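Local coordinates for major allergen DAU C 1 (PDB 2WQL), which probably binds small ligands in the internal cavity of a Bet v 1-type pathogenesis-related fold and acts as a major carrot allergen, at residues 12-15 against 16-20; 83-87 against 88-92. The protein carries 4 engineered substitutions. All coordinates share one frame; numbering follows the deposited sequence.

How the interactions relate
Both contacts are made where a strand of the seven-stranded antiparallel sheet gives way to a helical turn, and both are partly buried; each has buried aliphatic residues and some exposed polar ones. Interaction 1 leaves the outermost strand 5-12 and starts helix 16-25; interaction 2 leaves strand 80-87 in mid-sheet and makes a short 3-10 turn before strand 95-106. They lie on opposite sides of the chain's centre, their own centres about 27 Å apart, yet each packs on strand 95-106. Their chemistry differs: a weak serine N-cap, a helical backbone bond and a valine-isoleucine contact join the two halves of interaction 1, while aliphatic packing joins the strand to the turn in interaction 2.

Interaction 1 (12-15 against 16-20); sequences SSVS and AEKIF
The flat group in this contact is the peptide joining S15 to A16, whose carbonyl oxygen, S15 O, accepts from I19 N. That bond is 3.0 Å long, with an angle of 161° at the oxygen and so nearly along the C=O direction, and I19 CG1 lies beside the same oxygen. S15 is the N-cap. With chi1 at 77°, its OG is held between the backbone N and the carbonyl carbon, and swings over the helix start to take a weak hydrogen bond of 3.4 Å from K18 N. Serine suits the place because its short hydroxyl can accept from an amide in the first turn of the helix.

V14, just before the cap, and I19, four residues into the helix, form a hydrophobic staple: V14 CG1 meets I19 CG1 at 3.8 Å. The same methyl lies 3.6 Å from K18 CB, so the lysine lends its aliphatic base while its amine leads away. Two residues before V14, S12 OG accepts from V14 N at 3.0 Å in an ST turn, and I19 CD1 rests near that oxygen.

S12 and I19 both pack on F144 of helix 130-153, S12 OG also making a weak hydrogen bond to E148, while V14 O bonds S112 OG of strand 112-122 and A16 settles against V104 of strand 95-106.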
ATOM      1  N   SER A  12     -11.476  -4.818   6.585  1.00 25.56           N
ATOM      2  CA  SER A  12     -12.808  -5.362   6.388  1.00 25.36           C
ATOM      3  C   SER A  12     -13.533  -4.630   5.275  1.00 25.33           C
ATOM      4  O   SER A  12     -13.328  -3.452   5.073  1.00 25.70           O
ATOM      5  CB  SER A  12     -13.631  -5.251   7.674  1.00 25.35           C
ATOM      6  OG  SER A  12     -14.958  -5.738   7.489  1.00 25.10           O
ATOM      7  N   SER A  13     -14.400  -5.335   4.565  1.00 25.26           N
ATOM      8  CA  SER A  13     -15.246  -4.716   3.553  1.00 25.02           C
ATOM      9  C   SER A  13     -16.488  -4.100   4.171  1.00 24.63           C
ATOM     10  O   SER A  13     -17.199  -3.374   3.487  1.00 24.67           O
ATOM     11  CB  SER A  13     -15.663  -5.732   2.486  1.00 25.04           C
ATOM     12  OG  SER A  13     -16.408  -6.791   3.047  1.00 25.83           O
ATOM     13  N   VAL A  14     -16.759  -4.407   5.440  1.00 24.15           N
ATOM     14  CA  VAL A  14     -17.869  -3.809   6.170  1.00 24.01           C
ATOM     15  C   VAL A  14     -17.490  -2.383   6.606  1.00 24.15           C
ATOM     16  O   VAL A  14     -16.323  -2.090   6.871  1.00 24.44           O
ATOM     17  CB  VAL A  14     -18.252  -4.650   7.414  1.00 24.22           C
ATOM     18  CG1 VAL A  14     -19.289  -3.930   8.249  1.00 23.58           C
ATOM     19  CG2 VAL A  14     -18.754  -6.025   7.004  1.00 23.24           C
ATOM     20  N   SER A  15     -18.478  -1.500   6.685  1.00 24.02           N
ATOM     21  CA  SER A  15     -18.229  -0.093   6.999  1.00 23.53           C
ATOM     22  C   SER A  15     -17.749   0.100   8.431  1.00 23.31           C
ATOM     23  O   SER A  15     -17.982  -0.738   9.294  1.00 23.03           O
ATOM     24  CB  SER A  15     -19.492   0.735   6.763  1.00 23.23           C
ATOM     25  OG  SER A  15     -20.419   0.548   7.814  1.00 23.20           O
ATOM     26  N   ALA A  16     -17.094   1.230   8.656  1.00 23.48           N
ATOM     27  CA  ALA A  16     -16.527   1.597   9.960  1.00 23.67           C
ATOM     28  C   ALA A  16     -17.572   1.687  11.070  1.00 23.88           C
ATOM     29  O   ALA A  16     -17.356   1.169  12.165  1.00 23.44           O
ATOM     30  CB  ALA A  16     -15.750   2.935   9.841  1.00 22.94           C
ATOM     31  N   GLU A  17     -18.683   2.361  10.784  1.00 24.66           N
ATOM     32  CA  GLU A  17     -19.793   2.476  11.742  1.00 25.69           C
ATOM     33  C   GLU A  17     -20.293   1.098  12.170  1.00 25.09           C
ATOM     34  O   GLU A  17     -20.498   0.844  13.347  1.00 24.62           O
ATOM     35  CB  GLU A  17     -20.971   3.295  11.160  1.00 26.29           C
ATOM     36  CG  GLU A  17     -20.929   4.778  11.501  1.00 29.77           C
ATOM     37  CD  GLU A  17     -21.930   5.654  10.670  1.00 36.13           C
ATOM     38  OE1 GLU A  17     -23.188   5.482  10.765  1.00 37.96           O
ATOM     39  OE2 GLU A  17     -21.454   6.557   9.927  1.00 39.33           O
ATOM     40  N   LYS A  18     -20.476   0.215  11.200  1.00 25.01           N
ATOM     41  CA  LYS A  18     -21.057  -1.095  11.461  1.00 25.11           C
ATOM     42  C   LYS A  18     -20.083  -1.994  12.242  1.00 24.65           C
ATOM     43  O   LYS A  18     -20.489  -2.685  13.179  1.00 24.62           O
ATOM     44  CB  LYS A  18     -21.477  -1.734  10.138  1.00 25.31           C
ATOM     45  CG  LYS A  18     -22.752  -2.550  10.179  1.00 27.56           C
ATOM     46  CD  LYS A  18     -23.307  -2.770   8.749  1.00 30.08           C
ATOM     47  CE  LYS A  18     -24.715  -3.395   8.733  1.00 31.41           C
ATOM     48  NZ  LYS A  18     -24.859  -4.379   7.606  1.00 32.41           N
ATOM     49  N   ILE A  19     -18.805  -1.975  11.869  1.00 24.14           N
ATOM     50  CA  ILE A  19     -17.789  -2.762  12.567  1.00 24.09           C
ATOM     51  C   ILE A  19     -17.693  -2.340  14.026  1.00 24.42           C
ATOM     52  O   ILE A  19     -17.709  -3.174  14.934  1.00 24.60           O
ATOM     53  CB  ILE A  19     -16.399  -2.627  11.896  1.00 23.98           C
ATOM     54  CG1 ILE A  19     -16.338  -3.467  10.620  1.00 24.39           C
ATOM     55  CG2 ILE A  19     -15.291  -3.084  12.816  1.00 23.30           C
ATOM     56  CD1 ILE A  19     -16.334  -4.957  10.865  1.00 23.96           C
ATOM     57  N   PHE A  20     -17.610  -1.039  14.246  1.00 24.53           N
ATOM     58  CA  PHE A  20     -17.544  -0.496  15.585  1.00 24.77           C
ATOM     59  C   PHE A  20     -18.744  -0.896  16.429  1.00 25.06           C
ATOM     60  O   PHE A  20     -18.603  -1.135  17.619  1.00 25.52           O
ATOM     61  CB  PHE A  20     -17.469   1.029  15.539  1.00 24.89           C
ATOM     62  CG  PHE A  20     -17.145   1.657  16.865  1.00 24.08           C
ATOM     63  CD1 PHE A  20     -15.842   1.627  17.359  1.00 24.18           C
ATOM     64  CD2 PHE A  20     -18.125   2.273  17.612  1.00 23.55           C
ATOM     65  CE1 PHE A  20     -15.520   2.216  18.577  1.00 24.28           C
ATOM     66  CE2 PHE A  20     -17.815   2.861  18.836  1.00 24.27           C
ATOM     67  CZ  PHE A  20     -16.506   2.831  19.317  1.00 24.09           C
TER

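Interaction 2 (83-87 against 88-92); sequences STVID and GDILL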
ATOM      1  N   SER A  83      -9.047   0.440  26.235  1.00 25.77           N
ATOM      2  CA  SER A  83      -9.271  -0.526  27.297  1.00 25.77           C
ATOM      3  C   SER A  83      -7.981  -1.149  27.775  1.00 25.76           C
ATOM      4  O   SER A  83      -6.995  -1.193  27.024  1.00 26.23           O
ATOM      5  CB  SER A  83     -10.183  -1.638  26.807  1.00 25.93           C
ATOM      6  OG  SER A  83      -9.611  -2.292  25.692  1.00 26.16           O
ATOM      7  N   THR A  84      -7.996  -1.644  29.018  1.00 25.27           N
ATOM      8  CA  THR A  84      -6.794  -2.172  29.667  1.00 24.93           C
ATOM      9  C   THR A  84      -7.032  -3.540  30.257  1.00 24.28           C
ATOM     10  O   THR A  84      -8.003  -3.746  30.960  1.00 24.04           O
ATOM     11  CB  THR A  84      -6.328  -1.257  30.804  1.00 25.09           C
ATOM     12  OG1 THR A  84      -6.201   0.074  30.313  1.00 26.33           O
ATOM     13  CG2 THR A  84      -4.970  -1.713  31.353  1.00 25.20           C
ATOM     14  N   VAL A  85      -6.144  -4.477  29.964  1.00 23.96           N
ATOM     15  CA  VAL A  85      -6.212  -5.797  30.588  1.00 23.98           C
ATOM     16  C   VAL A  85      -5.479  -5.688  31.912  1.00 24.09           C
ATOM     17  O   VAL A  85      -4.309  -5.321  31.937  1.00 24.03           O
ATOM     18  CB  VAL A  85      -5.568  -6.904  29.718  1.00 23.93           C
ATOM     19  CG1 VAL A  85      -5.766  -8.239  30.368  1.00 22.54           C
ATOM     20  CG2 VAL A  85      -6.153  -6.887  28.300  1.00 22.92           C
ATOM     21  N   ILE A  86      -6.170  -5.986  33.007  1.00 24.32           N
ATOM     22  CA  ILE A  86      -5.631  -5.719  34.343  1.00 24.45           C
ATOM     23  C   ILE A  86      -5.419  -6.956  35.218  1.00 24.86           C
ATOM     24  O   ILE A  86      -4.750  -6.869  36.252  1.00 24.65           O
ATOM     25  CB  ILE A  86      -6.495  -4.663  35.097  1.00 24.26           C
ATOM     26  CG1 ILE A  86      -7.906  -5.180  35.368  1.00 24.38           C
ATOM     27  CG2 ILE A  86      -6.558  -3.374  34.291  1.00 23.28           C
ATOM     28  CD1 ILE A  86      -8.696  -4.319  36.343  1.00 23.59           C
ATOM     29  N   ASP A  87      -5.980  -8.095  34.820  1.00 25.40           N
ATOM     30  CA  ASP A  87      -5.854  -9.324  35.604  1.00 26.07           C
ATOM     31  C   ASP A  87      -6.048 -10.517  34.697  1.00 25.98           C
ATOM     32  O   ASP A  87      -6.547 -10.381  33.586  1.00 25.31           O
ATOM     33  CB  ASP A  87      -6.888  -9.369  36.748  1.00 26.47           C
ATOM     34  CG  ASP A  87      -6.533 -10.403  37.860  1.00 28.75           C
ATOM     35  OD1 ASP A  87      -5.383 -10.901  37.897  1.00 31.50           O
ATOM     36  OD2 ASP A  87      -7.410 -10.708  38.720  1.00 30.79           O
ATOM     37  N   GLY A  88      -5.635 -11.681  35.186  1.00 26.37           N
ATOM     38  CA  GLY A  88      -5.869 -12.958  34.507  1.00 26.80           C
ATOM     39  C   GLY A  88      -4.572 -13.644  34.137  1.00 26.93           C
ATOM     40  O   GLY A  88      -3.513 -13.012  34.149  1.00 27.04           O
ATOM     41  N   ASP A  89      -4.642 -14.929  33.787  1.00 26.96           N
ATOM     42  CA  ASP A  89      -3.417 -15.660  33.384  1.00 27.20           C
ATOM     43  C   ASP A  89      -2.859 -15.195  32.016  1.00 26.85           C
ATOM     44  O   ASP A  89      -1.749 -15.567  31.636  1.00 26.73           O
ATOM     45  CB  ASP A  89      -3.598 -17.194  33.452  1.00 27.18           C
ATOM     46  CG  ASP A  89      -4.678 -17.705  32.522  1.00 28.24           C
ATOM     47  OD1 ASP A  89      -5.061 -16.971  31.587  1.00 29.61           O
ATOM     48  OD2 ASP A  89      -5.139 -18.856  32.713  1.00 29.50           O
ATOM     49  N   ILE A  90      -3.636 -14.381  31.299  1.00 26.60           N
ATOM     50  CA  ILE A  90      -3.161 -13.661  30.115  1.00 26.51           C
ATOM     51  C   ILE A  90      -1.931 -12.785  30.434  1.00 26.71           C
ATOM     52  O   ILE A  90      -1.101 -12.529  29.560  1.00 26.69           O
ATOM     53  CB  ILE A  90      -4.284 -12.760  29.520  1.00 26.61           C
ATOM     54  CG1 ILE A  90      -3.821 -12.085  28.222  1.00 27.05           C
ATOM     55  CG2 ILE A  90      -4.723 -11.697  30.517  1.00 25.39           C
ATOM     56  CD1 ILE A  90      -4.950 -11.418  27.434  1.00 28.27           C
ATOM     57  N   LEU A  91      -1.821 -12.312  31.680  1.00 26.65           N
ATOM     58  CA  LEU A  91      -0.675 -11.494  32.093  1.00 26.47           C
ATOM     59  C   LEU A  91       0.571 -12.330  32.385  1.00 26.81           C
ATOM     60  O   LEU A  91       1.602 -11.796  32.800  1.00 26.49           O
ATOM     61  CB  LEU A  91      -1.027 -10.669  33.325  1.00 26.22           C
ATOM     62  CG  LEU A  91      -2.200  -9.697  33.181  1.00 25.40           C
ATOM     63  CD1 LEU A  91      -2.344  -8.966  34.490  1.00 24.34           C
ATOM     64  CD2 LEU A  91      -2.043  -8.721  32.031  1.00 23.21           C
ATOM     65  N   LEU A  92       0.481 -13.638  32.161  1.00 27.33           N
ATOM     66  CA  LEU A  92       1.584 -14.546  32.446  1.00 28.04           C
ATOM     67  C   LEU A  92       2.040 -14.262  33.882  1.00 28.53           C
ATOM     68  O   LEU A  92       1.220 -13.907  34.753  1.00 29.32           O
ATOM     69  CB  LEU A  92       2.710 -14.370  31.416  1.00 28.17           C
ATOM     70  CG  LEU A  92       2.248 -14.229  29.947  1.00 28.79           C
ATOM     71  CD1 LEU A  92       3.407 -13.859  29.025  1.00 28.43           C
ATOM     72  CD2 LEU A  92       1.529 -15.490  29.442  1.00 28.10           C
TER
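L91 N donates to G88 O at 3.1 Å, and L92 N donates to D89 O at 3.0 Å; these bonds close the 3-10 turn that folds I90 and L91 back over V85. The turn follows strand 80-87 in the antiparallel sheet of the Bet v 1 fold, on the way to strand 95-106. G88 makes the bend between strand and turn. At phi 119° and psi 166° its backbone is in a region suited to glycine, which has no side chain to meet D87 O.

V85 is buried, points toward the turn and presents CG1 to I90 and L91. I90 CG2 meets it at 3.6 Å, the two side chains crossing at about a right angle, whereas L91 runs past V85 in the opposite direction. Branched, apolar residues suit V85 and L91 because both are buried and share I98 of strand 95-106. The side chain of V85 is about 5 Å from the nearest atoms of the bound polyethylene-glycol-like ligand, which S83 touches. The D89 side chain points away, its OD2 bonding T65 OG1; its backbone N bonds T66 OG1. L91 divides its two methyls: CD2 lies by V85, while CD1 lies against the backbone at the strand's end, 3.6 Å from I86 O and 3.7 Å from D87 CA.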